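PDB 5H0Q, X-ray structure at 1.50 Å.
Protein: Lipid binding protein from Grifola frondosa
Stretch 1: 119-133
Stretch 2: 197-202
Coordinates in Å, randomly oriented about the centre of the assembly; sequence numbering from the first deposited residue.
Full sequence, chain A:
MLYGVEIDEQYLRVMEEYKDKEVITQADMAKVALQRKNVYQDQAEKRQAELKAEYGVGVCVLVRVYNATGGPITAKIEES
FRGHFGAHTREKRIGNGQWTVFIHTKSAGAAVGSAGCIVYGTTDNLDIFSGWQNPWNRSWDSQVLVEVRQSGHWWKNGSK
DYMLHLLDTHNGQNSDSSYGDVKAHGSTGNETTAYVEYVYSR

Stretch 1, residues 119-133: VYGTTDNLDIFSGWQ
Stretch 2 197-202: EYVYSR

The strongest link between the two stretches is a salt bridge at one end of the interface, where Arg202, the last residue of the chain, meets Asp124. The carboxylate (chi1 52°, p) lies near the guanidinium plane and is gripped by two hydrogen bonds, Arg202 NH1 to Asp124 OD2 at 2.7 Å and Arg202 NH2 to Asp124 OD1 at 3.2 Å. Asp124 (phi/psi -96/25) sits in a type I turn, Thr122 to Asn125; Thr122 OG1 donates to Asp124 OD1 at a very short 2.5 Å and accepts from Leu126 N at 3.1 Å, so the turn holds the carboxylate in place. Arg202 reaches it with chi angles of -146°, 177°, -87° and -96°.

Farther in, two tyrosine hydroxyls supply the polar contacts. Ser130 OG and Tyr200 OH are hydrogen-bonded at 2.6 Å, and Tyr198 OH donates to the carbonyl Gly131 O at 2.7 Å. A buried phenol suits both places, its ring filling space while its hydroxyl finds a partner.

Strands 126-133 and 197-201 run nearly antiparallel (167°), their axes 9.0 Å apart at closest approach. No backbone hydrogen bonds join them; side chains bridge the gap, burying 413 Å², both sides summed. Ile128 CA lies 8.4 Å from Tyr200 CA, and Ser130 CA 7.3 Å from Tyr198 CA. Tyr198 (-113/135) and Tyr200 (-110/131), both m (chi1 -63° and -43°; chi2 -71° and -49°), point toward stretch 1, and Ile128 (m, t) and Ser130 (m; -127/110) point back toward stretch 2. Ser130 CB sits over the Tyr198 ring, 3.6 Å from its centroid, a contact its small side chain makes while OG bonds Tyr200. Ile128 CD1 covers a face of the Tyr200 ring, 4.2 Å from its centroid. The strand holding Tyr120 pairs with Ile128 (Tyr120 N to Ile128 O 3.0 Å, Ile128 N to Tyr120 O 2.7 Å), placing the Tyr120 ring (m, chi2 -72°) obliquely to that of Tyr200, with Tyr120 CD2 3.7 Å from Tyr200 CE2.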

# COMPACT_ATOMS: atom_id res chain seq x y z
N VAL A 119 -6.35 -4.21 2.99
CA VAL A 119 -5.66 -5.34 3.61
C VAL A 119 -5.29 -6.29 2.48
O VAL A 119 -6.18 -6.76 1.75
CB VAL A 119 -6.52 -6.05 4.66
CG1 VAL A 119 -5.74 -7.25 5.21
CG2 VAL A 119 -6.89 -5.12 5.78
N TYR A 120 -4.00 -6.55 2.32
CA TYR A 120 -3.50 -7.47 1.32
C TYR A 120 -3.05 -8.77 1.97
O TYR A 120 -2.39 -8.75 3.01
CB TYR A 120 -2.32 -6.89 0.54
CG TYR A 120 -2.65 -5.71 -0.36
CD1 TYR A 120 -3.36 -5.90 -1.53
CD2 TYR A 120 -2.29 -4.42 -0.00
CE1 TYR A 120 -3.69 -4.82 -2.35
CE2 TYR A 120 -2.60 -3.35 -0.82
CZ TYR A 120 -3.31 -3.56 -1.97
OH TYR A 120 -3.61 -2.48 -2.75
N GLY A 121 -3.35 -9.89 1.32
CA GLY A 121 -2.89 -11.20 1.77
C GLY A 121 -1.69 -11.67 0.96
O GLY A 121 -1.62 -11.45 -0.24
N THR A 122 -0.79 -12.38 1.64
CA THR A 122 0.38 -12.96 1.01
C THR A 122 0.21 -14.46 0.84
O THR A 122 -0.69 -15.08 1.40
CB THR A 122 1.63 -12.70 1.85
OG1 THR A 122 1.57 -13.48 3.07
CG2 THR A 122 1.81 -11.20 2.16
N THR A 123 1.13 -15.06 0.09
CA THR A 123 1.07 -16.49 -0.17
C THR A 123 1.43 -17.31 1.06
O THR A 123 1.06 -18.48 1.13
CB THR A 123 2.00 -16.87 -1.32
OG1 THR A 123 3.29 -16.32 -1.08
CG2 THR A 123 1.45 -16.35 -2.63
N ASP A 124 2.18 -16.72 2.00
CA ASP A 124 2.50 -17.41 3.25
C ASP A 124 1.54 -17.03 4.37
O ASP A 124 1.88 -17.15 5.55
CB ASP A 124 3.96 -17.16 3.65
CG ASP A 124 4.34 -15.71 3.68
OD1 ASP A 124 3.59 -14.88 3.15
OD2 ASP A 124 5.43 -15.41 4.20
N ASN A 125 0.33 -16.60 4.01
CA ASN A 125 -0.81 -16.54 4.93
C ASN A 125 -0.61 -15.48 6.00
O ASN A 125 -0.95 -15.69 7.17
CB ASN A 125 -1.08 -17.90 5.57
CG ASN A 125 -1.68 -18.88 4.59
OD1 ASN A 125 -2.60 -18.53 3.85
ND2 ASN A 125 -1.15 -20.10 4.56
N LEU A 126 -0.07 -14.34 5.56
CA LEU A 126 -0.04 -13.10 6.31
C LEU A 126 -0.98 -12.10 5.64
O LEU A 126 -1.22 -12.15 4.43
CB LEU A 126 1.39 -12.51 6.36
CG LEU A 126 2.41 -13.42 7.04
CD1 LEU A 126 3.76 -12.75 7.07
CD2 LEU A 126 1.99 -13.82 8.46
N ASP A 127 -1.53 -11.21 6.45
CA ASP A 127 -2.30 -10.09 5.96
C ASP A 127 -1.57 -8.81 6.34
O ASP A 127 -1.03 -8.69 7.45
CB ASP A 127 -3.71 -10.06 6.53
CG ASP A 127 -4.66 -10.98 5.80
OD1 ASP A 127 -4.30 -11.52 4.74
OD2 ASP A 127 -5.79 -11.18 6.30
N ILE A 128 -1.58 -7.85 5.41
CA ILE A 128 -0.93 -6.58 5.63
C ILE A 128 -2.00 -5.51 5.63
O ILE A 128 -2.60 -5.24 4.59
CB ILE A 128 0.11 -6.28 4.55
CG1 ILE A 128 1.13 -7.39 4.44
CG2 ILE A 128 0.78 -4.95 4.88
CD1 ILE A 128 2.01 -7.32 3.22
N PHE A 129 -2.21 -4.88 6.78
CA PHE A 129 -3.11 -3.73 6.90
C PHE A 129 -2.37 -2.47 6.48
O PHE A 129 -1.30 -2.18 7.00
CB PHE A 129 -3.59 -3.63 8.35
CG PHE A 129 -4.46 -2.44 8.65
CD1 PHE A 129 -3.91 -1.19 8.84
CD2 PHE A 129 -5.83 -2.59 8.79
CE1 PHE A 129 -4.70 -0.09 9.14
CE2 PHE A 129 -6.64 -1.49 9.10
CZ PHE A 129 -6.06 -0.24 9.29
N SER A 130 -2.95 -1.72 5.53
CA SER A 130 -2.37 -0.46 5.10
C SER A 130 -3.45 0.61 5.21
O SER A 130 -4.42 0.60 4.44
CB SER A 130 -1.85 -0.58 3.67
OG SER A 130 -0.90 -1.63 3.60
N GLY A 131 -3.28 1.51 6.16
CA GLY A 131 -4.30 2.48 6.46
C GLY A 131 -3.80 3.91 6.41
O GLY A 131 -2.61 4.19 6.60
N TRP A 132 -4.73 4.81 6.17
CA TRP A 132 -4.43 6.23 6.13
C TRP A 132 -5.51 6.97 6.88
O TRP A 132 -6.63 6.50 7.04
CB TRP A 132 -4.32 6.73 4.67
CG TRP A 132 -5.60 6.45 3.91
CD1 TRP A 132 -6.70 7.26 3.81
CD2 TRP A 132 -5.93 5.25 3.22
NE1 TRP A 132 -7.67 6.64 3.06
CE2 TRP A 132 -7.23 5.40 2.71
CE3 TRP A 132 -5.24 4.05 2.98
CZ2 TRP A 132 -7.86 4.39 1.98
CZ3 TRP A 132 -5.83 3.09 2.23
CH2 TRP A 132 -7.14 3.25 1.76
N GLN A 133 -5.16 8.16 7.34
CA GLN A 133 -6.11 9.02 8.04
C GLN A 133 -5.61 10.44 7.79
O GLN A 133 -4.56 10.83 8.32
CB GLN A 133 -6.18 8.68 9.52
CG GLN A 133 -7.27 9.43 10.30
CD GLN A 133 -6.84 10.81 10.75
OE1 GLN A 133 -7.37 11.83 10.29
NE2 GLN A 133 -5.87 10.87 11.65
N GLU A 197 2.68 6.32 0.15
CA GLU A 197 3.38 5.17 -0.42
C GLU A 197 3.43 4.04 0.60
O GLU A 197 3.81 4.25 1.75
CB GLU A 197 4.81 5.49 -0.83
CG GLU A 197 5.59 4.29 -1.45
CD GLU A 197 7.03 4.63 -1.80
OE1 GLU A 197 7.82 4.85 -0.87
OE2 GLU A 197 7.35 4.69 -3.01
N TYR A 198 3.03 2.84 0.17
CA TYR A 198 3.22 1.61 0.94
C TYR A 198 4.20 0.72 0.20
O TYR A 198 4.03 0.49 -1.00
CB TYR A 198 1.88 0.89 1.10
CG TYR A 198 0.86 1.66 1.87
CD1 TYR A 198 0.98 1.85 3.24
CD2 TYR A 198 -0.21 2.26 1.22
CE1 TYR A 198 0.05 2.60 3.95
CE2 TYR A 198 -1.15 2.99 1.91
CZ TYR A 198 -1.02 3.18 3.27
OH TYR A 198 -1.94 3.90 3.98
N VAL A 199 5.16 0.15 0.93
CA VAL A 199 6.10 -0.80 0.36
C VAL A 199 6.11 -2.03 1.23
O VAL A 199 6.41 -1.93 2.43
CB VAL A 199 7.52 -0.22 0.28
CG1 VAL A 199 8.44 -1.19 -0.40
CG2 VAL A 199 7.48 1.10 -0.45
N TYR A 200 5.91 -3.18 0.62
CA TYR A 200 5.98 -4.47 1.32
C TYR A 200 7.22 -5.20 0.84
O TYR A 200 7.44 -5.31 -0.38
CB TYR A 200 4.72 -5.28 1.04
CG TYR A 200 3.47 -4.47 1.10
CD1 TYR A 200 3.22 -3.62 2.18
CD2 TYR A 200 2.53 -4.54 0.09
CE1 TYR A 200 2.09 -2.87 2.23
CE2 TYR A 200 1.39 -3.78 0.13
CZ TYR A 200 1.17 -2.96 1.19
OH TYR A 200 0.03 -2.18 1.21
N SER A 201 8.03 -5.72 1.78
CA SER A 201 9.30 -6.34 1.42
C SER A 201 9.54 -7.59 2.28
O SER A 201 8.78 -7.88 3.20
CB SER A 201 10.45 -5.34 1.57
OG SER A 201 10.49 -4.79 2.88
N ARG A 202 10.59 -8.33 1.94
CA ARG A 202 10.97 -9.57 2.63
C ARG A 202 12.46 -9.59 2.91
O ARG A 202 13.06 -8.58 3.29
CB ARG A 202 10.60 -10.80 1.79
CG ARG A 202 10.16 -12.04 2.54
CD ARG A 202 9.74 -13.23 1.68
NE ARG A 202 8.34 -13.18 1.32
CZ ARG A 202 7.36 -13.80 1.96
NH1 ARG A 202 7.65 -14.56 3.01
NH2 ARG A 202 6.09 -13.65 1.58